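Local coordinates for ubiquinone biosynthesis protein UbiJ (Escherichia coli, PDB 6H6P) that binds hydrophobic ubiquinone biosynthetic intermediates through its SCP2 domain and is essential for the stability of the Ubi complex, at residues K53-S58 with A84-L89; R93-L98 with V115-V120. All coordinates share one frame; numbering follows the deposited sequence.

Contact 1 of 2, residues K53-S58 with A84-L89; sequences KGFSTS and AYASVL. With CA (calcium ion), chain T.
K53 lays its CB, CD and CE against the ring of Y85, while CG and NZ lie by the A84 backbone; the two side chains cross at about a right angle. CB sits over the centre of the Y85 ring, 3.6 Å from the centroid and 12° off the normal, a CH-pi contact. CG shifts toward the backbone, 4.0 Å from A84 C. CD lies 3.6 Å from Y85 CE1; the bend at chi3 (-95°) keeps CE by the ring, about equally far from Y85 CD1 and CE1, and the bend at chi4 turns NZ to the A84 backbone, where it makes a weak hydrogen bond to I83 O. The backbone bond from K53 N to A84 O is 2.8 Å long with an N-H...O angle of 166°. It extends the pairing of parallel strands 47-52 and 80-84 of the SCP2 domain sheet by one residue, into the loop after strand 47-52; A84 also bonds to E51. Next in line, G54 N approaches Y85 CD2 obliquely at 3.4 Å, and F55 turns the edge of its ring to A86, with CE1 3.5 Å from A86 CB. On the adjoining turn, where V88 N bonds to Y85 O, S87 OG binds a calcium ion at 2.4 Å.

Contact 2 of 2, residues R93-L98 with V115-V120; sequences RDRQQL and VVQNFV
The R95 guanidinium has Q117 CD over one face and V120 CG2 near its plane at the edge. The amide of Q117 is not stacked flat on it, since the two planes stand 57° apart, and R95 NH1 and Q117 NE2, 3.3 Å apart, are both donors, so no hydrogen bond joins them. What touches is mainly the aliphatic part of Q117: its CG lies 3.3 Å from R95 NE. The bends at chi2 (-116°) and chi3 (51°) bring NE and the guanidinium of R95 to Q117; nearer the backbone, R95 CG rests 3.7 Å from V120 CG2. Deeper in, L98 divides its branches: CD1 meets V116 CG2 at 3.8 Å, while CD2 touches both V120 CG2 and Q117 CG at 3.7 Å. An alanine in place of Q117 would remove CG and the amide, and is likely to leave the R95 guanidinium freer to turn and L98 CD2 with a gap beside it. D94 is the N-cap of helix 95-104, its OD1 accepting a weak bond from Q97 N, and its CA lies 3.6 Å from V120 O. The contact therefore sets the first turn of helix 95-104 against helix 113-124, which in turn packs V116 on C80 and V82 of strand 80-84 and F119 on L26 and L30 of helix 15-30.

From the N terminus, the chain passes helix 15-30 and strand 47-52 before reaching 53-58, the first segment of contact 1. Strands 58-63, 68-71 and 80-84 follow, and contact 1 closes this helix-free excursion of strands and loops at 84-89, with 25 residues between its segments. The chain then runs almost directly into 93-98, where contact 2 opens; 16 residues later, after helix 95-104 and strand 108-111, it closes on helix 113-124. The two loops are thus in series, neither nested nor crossed, with contact centres about 17 Å apart. Contact 1 joins loops at one end of the sheet, near the surface; contact 2 joins two helices, closer to the chain's centre.

Contact 1 of 2, residues K53-S58 with A84-L89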
ATOM      1  N   LYS C  53       2.279  22.727  18.571  1.00 74.43           N
ATOM      2  CA  LYS C  53       2.414  24.125  18.993  1.00 76.05           C
ATOM      3  C   LYS C  53       3.849  24.607  19.221  1.00 84.77           C
ATOM      4  O   LYS C  53       4.139  25.767  18.872  1.00 89.48           O
ATOM      5  CB  LYS C  53       1.562  24.430  20.230  1.00 77.02           C
ATOM      6  CG  LYS C  53       0.173  24.955  19.933  1.00 64.40           C
ATOM      7  CD  LYS C  53      -0.341  25.858  21.047  1.00 73.21           C
ATOM      8  CE  LYS C  53      -1.208  25.175  22.081  1.00 88.04           C
ATOM      9  NZ  LYS C  53      -2.613  24.981  21.616  1.00101.49           N
ATOM     10  N   GLY C  54       4.710  23.777  19.824  1.00 79.15           N
ATOM     11  CA  GLY C  54       6.096  24.170  20.101  1.00 80.52           C
ATOM     12  C   GLY C  54       6.924  24.482  18.855  1.00 84.72           C
ATOM     13  O   GLY C  54       7.577  25.523  18.763  1.00 84.13           O
ATOM     14  N   PHE C  55       6.850  23.571  17.874  1.00 80.68           N
ATOM     15  CA  PHE C  55       7.506  23.571  16.566  1.00 80.44           C
ATOM     16  C   PHE C  55       6.501  24.180  15.581  1.00 88.31           C
ATOM     17  O   PHE C  55       5.323  24.234  15.925  1.00 89.12           O
ATOM     18  CB  PHE C  55       7.795  22.109  16.217  1.00 79.77           C
ATOM     19  CG  PHE C  55       8.494  21.371  17.339  1.00 81.42           C
ATOM     20  CD1 PHE C  55       7.765  20.747  18.351  1.00 84.03           C
ATOM     21  CD2 PHE C  55       9.879  21.346  17.417  1.00 85.65           C
ATOM     22  CE1 PHE C  55       8.413  20.114  19.419  1.00 85.36           C
ATOM     23  CE2 PHE C  55      10.525  20.695  18.474  1.00 89.07           C
ATOM     24  CZ  PHE C  55       9.788  20.088  19.471  1.00 85.94           C
ATOM     25  N   SER C  56       6.896  24.631  14.395  1.00 87.27           N
ATOM     26  CA  SER C  56       5.918  25.235  13.466  1.00 88.31           C
ATOM     27  C   SER C  56       5.069  24.220  12.654  1.00 91.58           C
ATOM     28  O   SER C  56       4.139  24.629  11.948  1.00 93.18           O
ATOM     29  CB  SER C  56       6.618  26.214  12.519  1.00 94.40           C
ATOM     30  OG  SER C  56       7.691  25.612  11.808  1.00101.42           O
ATOM     31  N   THR C  57       5.373  22.905  12.787  1.00 84.75           N
ATOM     32  CA  THR C  57       4.824  21.790  12.006  1.00 81.64           C
ATOM     33  C   THR C  57       3.581  21.076  12.528  1.00 82.06           C
ATOM     34  O   THR C  57       3.219  21.184  13.697  1.00 81.20           O
ATOM     35  CB  THR C  57       5.911  20.717  11.795  1.00 85.67           C
ATOM     36  OG1 THR C  57       6.323  20.208  13.070  1.00 81.98           O
ATOM     37  CG2 THR C  57       7.096  21.215  10.963  1.00 86.22           C
ATOM     38  N   SER C  58       2.987  20.261  11.613  1.00 76.32           N
ATOM     39  CA  SER C  58       1.834  19.393  11.784  1.00 73.10           C
ATOM     40  C   SER C  58       2.178  17.945  11.441  1.00 74.44           C
ATOM     41  O   SER C  58       3.156  17.691  10.736  1.00 73.55           O
ATOM     42  CB  SER C  58       0.637  19.891  10.970  1.00 75.36           C
ATOM     43  OG  SER C  58       0.961  20.281   9.649  1.00 81.16           O
ATOM     44  N   ALA C  84      -1.983  21.372  20.057  1.00 69.49           N
ATOM     45  CA  ALA C  84      -1.332  21.240  21.363  1.00 70.16           C
ATOM     46  C   ALA C  84       0.191  21.204  21.226  1.00 73.69           C
ATOM     47  O   ALA C  84       0.699  21.004  20.122  1.00 72.88           O
ATOM     48  CB  ALA C  84      -1.815  19.970  22.052  1.00 70.17           C
ATOM     49  N   TYR C  85       0.918  21.401  22.344  1.00 69.94           N
ATOM     50  CA  TYR C  85       2.377  21.341  22.389  1.00 67.45           C
ATOM     51  C   TYR C  85       2.809  19.877  22.352  1.00 67.91           C
ATOM     52  O   TYR C  85       2.091  19.026  22.859  1.00 66.61           O
ATOM     53  CB  TYR C  85       2.877  22.009  23.664  1.00 69.37           C
ATOM     54  CG  TYR C  85       3.024  23.503  23.543  1.00 72.72           C
ATOM     55  CD1 TYR C  85       1.961  24.351  23.823  1.00 76.11           C
ATOM     56  CD2 TYR C  85       4.248  24.078  23.199  1.00 73.86           C
ATOM     57  CE1 TYR C  85       2.098  25.734  23.728  1.00 78.97           C
ATOM     58  CE2 TYR C  85       4.395  25.459  23.091  1.00 76.03           C
ATOM     59  CZ  TYR C  85       3.313  26.284  23.348  1.00 84.63           C
ATOM     60  OH  TYR C  85       3.435  27.648  23.227  1.00 86.22           O
ATOM     61  N   ALA C  86       3.992  19.586  21.794  1.00 64.28           N
ATOM     62  CA  ALA C  86       4.536  18.224  21.696  1.00 63.11           C
ATOM     63  C   ALA C  86       4.408  17.368  22.998  1.00 68.28           C
ATOM     64  O   ALA C  86       4.067  16.189  22.926  1.00 68.06           O
ATOM     65  CB  ALA C  86       5.982  18.283  21.224  1.00 64.07           C
ATOM     66  N   SER C  87       4.654  17.996  24.163  1.00 66.47           N
ATOM     67  CA  SER C  87       4.635  17.466  25.534  1.00 66.99           C
ATOM     68  C   SER C  87       3.294  16.944  25.992  1.00 73.74           C
ATOM     69  O   SER C  87       3.283  16.086  26.882  1.00 74.84           O
ATOM     70  CB  SER C  87       5.049  18.552  26.517  1.00 70.30           C
ATOM     71  OG  SER C  87       6.300  19.118  26.187  1.00 82.82           O
ATOM     72  N   VAL C  88       2.173  17.510  25.473  1.00 70.74           N
ATOM     73  CA  VAL C  88       0.815  17.126  25.874  1.00 70.88           C
ATOM     74  C   VAL C  88       0.283  15.963  25.021  1.00 74.58           C
ATOM     75  O   VAL C  88      -0.530  15.192  25.514  1.00 75.05           O
ATOM     76  CB  VAL C  88      -0.216  18.293  26.008  1.00 74.95           C
ATOM     77  CG1 VAL C  88       0.170  19.249  27.123  1.00 77.03           C
ATOM     78  CG2 VAL C  88      -0.417  19.046  24.729  1.00 73.76           C
ATOM     79  N   LEU C  89       0.784  15.796  23.787  1.00 71.52           N
ATOM     80  CA  LEU C  89       0.382  14.724  22.858  1.00 70.15           C
ATOM     81  C   LEU C  89       0.558  13.303  23.427  1.00 79.17           C
ATOM     82  O   LEU C  89      -0.384  12.524  23.248  1.00 81.54           O
ATOM     83  CB  LEU C  89       1.043  14.842  21.481  1.00 68.16           C
ATOM     84  CG  LEU C  89       0.828  16.155  20.723  1.00 72.17           C
ATOM     85  CD1 LEU C  89       1.596  16.141  19.419  1.00 71.44           C
ATOM     86  CD2 LEU C  89      -0.656  16.494  20.549  1.00 72.45           C
TER
HETATM   87 CA    CA T 202       6.392  20.844  24.541  1.00 71.48          CA

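Contact 2 of 2, residues R93-L98 with V115-V120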
ATOM      1  N   ARG C  93      -3.879   9.229  25.673  1.00 77.73           N
ATOM      2  CA  ARG C  93      -3.948   7.777  25.794  1.00 78.33           C
ATOM      3  C   ARG C  93      -5.233   7.265  26.456  1.00 85.94           C
ATOM      4  O   ARG C  93      -5.285   6.090  26.821  1.00 86.98           O
ATOM      5  CB  ARG C  93      -2.704   7.225  26.500  1.00 78.56           C
ATOM      6  CG  ARG C  93      -1.413   7.216  25.676  1.00 82.53           C
ATOM      7  CD  ARG C  93      -0.394   6.291  26.329  1.00 96.47           C
ATOM      8  NE  ARG C  93      -1.024   5.020  26.693  1.00115.18           N
ATOM      9  CZ  ARG C  93      -1.137   3.971  25.885  1.00134.40           C
ATOM     10  NH1 ARG C  93      -0.584   3.991  24.676  1.00132.25           N
ATOM     11  NH2 ARG C  93      -1.779   2.885  26.288  1.00117.20           N
ATOM     12  N   ASP C  94      -6.263   8.135  26.604  1.00 84.79           N
ATOM     13  CA  ASP C  94      -7.627   7.795  27.052  1.00 87.49           C
ATOM     14  C   ASP C  94      -8.567   8.999  27.117  1.00 93.09           C
ATOM     15  O   ASP C  94      -8.123  10.139  27.244  1.00 92.72           O
ATOM     16  CB  ASP C  94      -7.720   6.959  28.346  1.00 91.81           C
ATOM     17  CG  ASP C  94      -7.052   7.502  29.566  1.00100.62           C
ATOM     18  OD1 ASP C  94      -7.554   8.508  30.116  1.00102.86           O
ATOM     19  OD2 ASP C  94      -6.119   6.838  30.063  1.00104.74           O
ATOM     20  N   ARG C  95      -9.883   8.707  27.014  1.00 91.58           N
ATOM     21  CA  ARG C  95     -11.026   9.634  27.009  1.00 92.47           C
ATOM     22  C   ARG C  95     -11.086  10.583  28.219  1.00 96.89           C
ATOM     23  O   ARG C  95     -11.485  11.739  28.064  1.00 96.56           O
ATOM     24  CB  ARG C  95     -12.348   8.854  26.853  1.00 94.41           C
ATOM     25  CG  ARG C  95     -12.565   8.271  25.445  1.00100.16           C
ATOM     26  CD  ARG C  95     -13.769   8.858  24.727  1.00111.79           C
ATOM     27  NE  ARG C  95     -13.751  10.322  24.733  1.00124.85           N
ATOM     28  CZ  ARG C  95     -14.662  11.088  25.331  1.00142.43           C
ATOM     29  NH1 ARG C  95     -14.551  12.410  25.298  1.00127.58           N
ATOM     30  NH2 ARG C  95     -15.694  10.536  25.962  1.00131.03           N
ATOM     31  N   GLN C  96     -10.670  10.104  29.402  1.00 94.45           N
ATOM     32  CA  GLN C  96     -10.648  10.870  30.660  1.00 96.00           C
ATOM     33  C   GLN C  96      -9.632  12.012  30.586  1.00 96.41           C
ATOM     34  O   GLN C  96      -9.930  13.137  31.006  1.00 97.73           O
ATOM     35  CB  GLN C  96     -10.310   9.934  31.851  1.00 99.45           C
ATOM     36  CG  GLN C  96     -11.364   8.850  32.134  1.00120.19           C
ATOM     37  CD  GLN C  96     -10.824   7.426  32.170  1.00138.21           C
ATOM     38  OE1 GLN C  96     -10.055   6.987  31.296  1.00130.88           O
ATOM     39  NE2 GLN C  96     -11.286   6.647  33.144  1.00129.26           N
ATOM     40  N   GLN C  97      -8.432  11.705  30.048  1.00 88.60           N
ATOM     41  CA  GLN C  97      -7.316  12.639  29.875  1.00 85.62           C
ATOM     42  C   GLN C  97      -7.596  13.640  28.769  1.00 83.66           C
ATOM     43  O   GLN C  97      -7.204  14.793  28.891  1.00 82.23           O
ATOM     44  CB  GLN C  97      -6.003  11.890  29.631  1.00 85.62           C
ATOM     45  CG  GLN C  97      -5.519  11.075  30.829  1.00103.47           C
ATOM     46  CD  GLN C  97      -4.274  10.290  30.496  1.00132.14           C
ATOM     47  OE1 GLN C  97      -4.227   9.519  29.527  1.00128.04           O
ATOM     48  NE2 GLN C  97      -3.233  10.463  31.297  1.00128.95           N
ATOM     49  N   LEU C  98      -8.295  13.208  27.705  1.00 78.77           N
ATOM     50  CA  LEU C  98      -8.718  14.065  26.590  1.00 77.53           C
ATOM     51  C   LEU C  98      -9.728  15.157  27.058  1.00 84.02           C
ATOM     52  O   LEU C  98      -9.576  16.311  26.650  1.00 83.86           O
ATOM     53  CB  LEU C  98      -9.261  13.216  25.403  1.00 75.81           C
ATOM     54  CG  LEU C  98     -10.059  13.927  24.295  1.00 78.09           C
ATOM     55  CD1 LEU C  98      -9.148  14.585  23.300  1.00 75.39           C
ATOM     56  CD2 LEU C  98     -10.951  12.959  23.596  1.00 77.43           C
ATOM     57  N   VAL C 115     -13.468  11.870  16.094  1.00 67.37           N
ATOM     58  CA  VAL C 115     -12.271  11.297  15.478  1.00 63.84           C
ATOM     59  C   VAL C 115     -11.178  11.132  16.573  1.00 70.52           C
ATOM     60  O   VAL C 115     -10.601  10.047  16.711  1.00 70.64           O
ATOM     61  CB  VAL C 115     -11.781  12.119  14.237  1.00 64.87           C
ATOM     62  CG1 VAL C 115     -10.475  11.572  13.656  1.00 62.42           C
ATOM     63  CG2 VAL C 115     -12.851  12.198  13.156  1.00 65.40           C
ATOM     64  N   VAL C 116     -10.920  12.202  17.358  1.00 67.40           N
ATOM     65  CA  VAL C 116      -9.934  12.201  18.439  1.00 65.76           C
ATOM     66  C   VAL C 116     -10.415  11.334  19.647  1.00 72.52           C
ATOM     67  O   VAL C 116      -9.576  10.697  20.294  1.00 73.18           O
ATOM     68  CB  VAL C 116      -9.461  13.634  18.833  1.00 68.98           C
ATOM     69  CG1 VAL C 116     -10.583  14.495  19.391  1.00 70.76           C
ATOM     70  CG2 VAL C 116      -8.265  13.590  19.784  1.00 67.79           C
ATOM     71  N   GLN C 117     -11.745  11.269  19.910  1.00 70.24           N
ATOM     72  CA  GLN C 117     -12.342  10.442  20.966  1.00 71.27           C
ATOM     73  C   GLN C 117     -12.153   8.945  20.677  1.00 75.39           C
ATOM     74  O   GLN C 117     -11.901   8.158  21.597  1.00 75.98           O
ATOM     75  CB  GLN C 117     -13.827  10.759  21.110  1.00 75.08           C
ATOM     76  CG  GLN C 117     -14.092  12.045  21.889  1.00 83.08           C
ATOM     77  CD  GLN C 117     -15.510  12.547  21.781  1.00 95.21           C
ATOM     78  OE1 GLN C 117     -16.367  11.978  21.086  1.00 86.98           O
ATOM     79  NE2 GLN C 117     -15.776  13.653  22.450  1.00 89.03           N
ATOM     80  N   ASN C 118     -12.267   8.560  19.388  1.00 71.75           N
ATOM     81  CA  ASN C 118     -12.071   7.182  18.901  1.00 71.16           C
ATOM     82  C   ASN C 118     -10.616   6.822  18.768  1.00 72.78           C
ATOM     83  O   ASN C 118     -10.276   5.631  18.768  1.00 73.91           O
ATOM     84  CB  ASN C 118     -12.802   6.926  17.588  1.00 71.38           C
ATOM     85  CG  ASN C 118     -14.310   6.999  17.715  1.00 82.76           C
ATOM     86  OD1 ASN C 118     -14.903   6.641  18.745  1.00 74.50           O
ATOM     87  ND2 ASN C 118     -14.957   7.485  16.668  1.00 68.64           N
ATOM     88  N   PHE C 119      -9.747   7.848  18.646  1.00 66.78           N
ATOM     89  CA  PHE C 119      -8.309   7.642  18.590  1.00 63.55           C
ATOM     90  C   PHE C 119      -7.817   7.275  19.986  1.00 64.38           C
ATOM     91  O   PHE C 119      -7.137   6.254  20.148  1.00 62.18           O
ATOM     92  CB  PHE C 119      -7.564   8.864  18.009  1.00 63.49           C
ATOM     93  CG  PHE C 119      -6.080   8.641  18.103  1.00 64.44           C
ATOM     94  CD1 PHE C 119      -5.448   7.703  17.289  1.00 67.95           C
ATOM     95  CD2 PHE C 119      -5.330   9.281  19.075  1.00 66.05           C
ATOM     96  CE1 PHE C 119      -4.084   7.450  17.423  1.00 68.40           C
ATOM     97  CE2 PHE C 119      -3.973   9.018  19.215  1.00 68.81           C
ATOM     98  CZ  PHE C 119      -3.354   8.115  18.381  1.00 66.91           C
ATOM     99  N   VAL C 120      -8.209   8.103  20.980  1.00 61.55           N
ATOM    100  CA  VAL C 120      -7.890   7.972  22.396  1.00 62.83           C
ATOM    101  C   VAL C 120      -8.490   6.629  22.998  1.00 66.92           C
ATOM    102  O   VAL C 120      -7.867   6.028  23.873  1.00 66.25           O
ATOM    103  CB  VAL C 120      -8.232   9.254  23.224  1.00 68.83           C
ATOM    104  CG1 VAL C 120      -7.454  10.498  22.757  1.00 66.94           C
ATOM    105  CG2 VAL C 120      -9.720   9.504  23.361  1.00 70.85           C
TER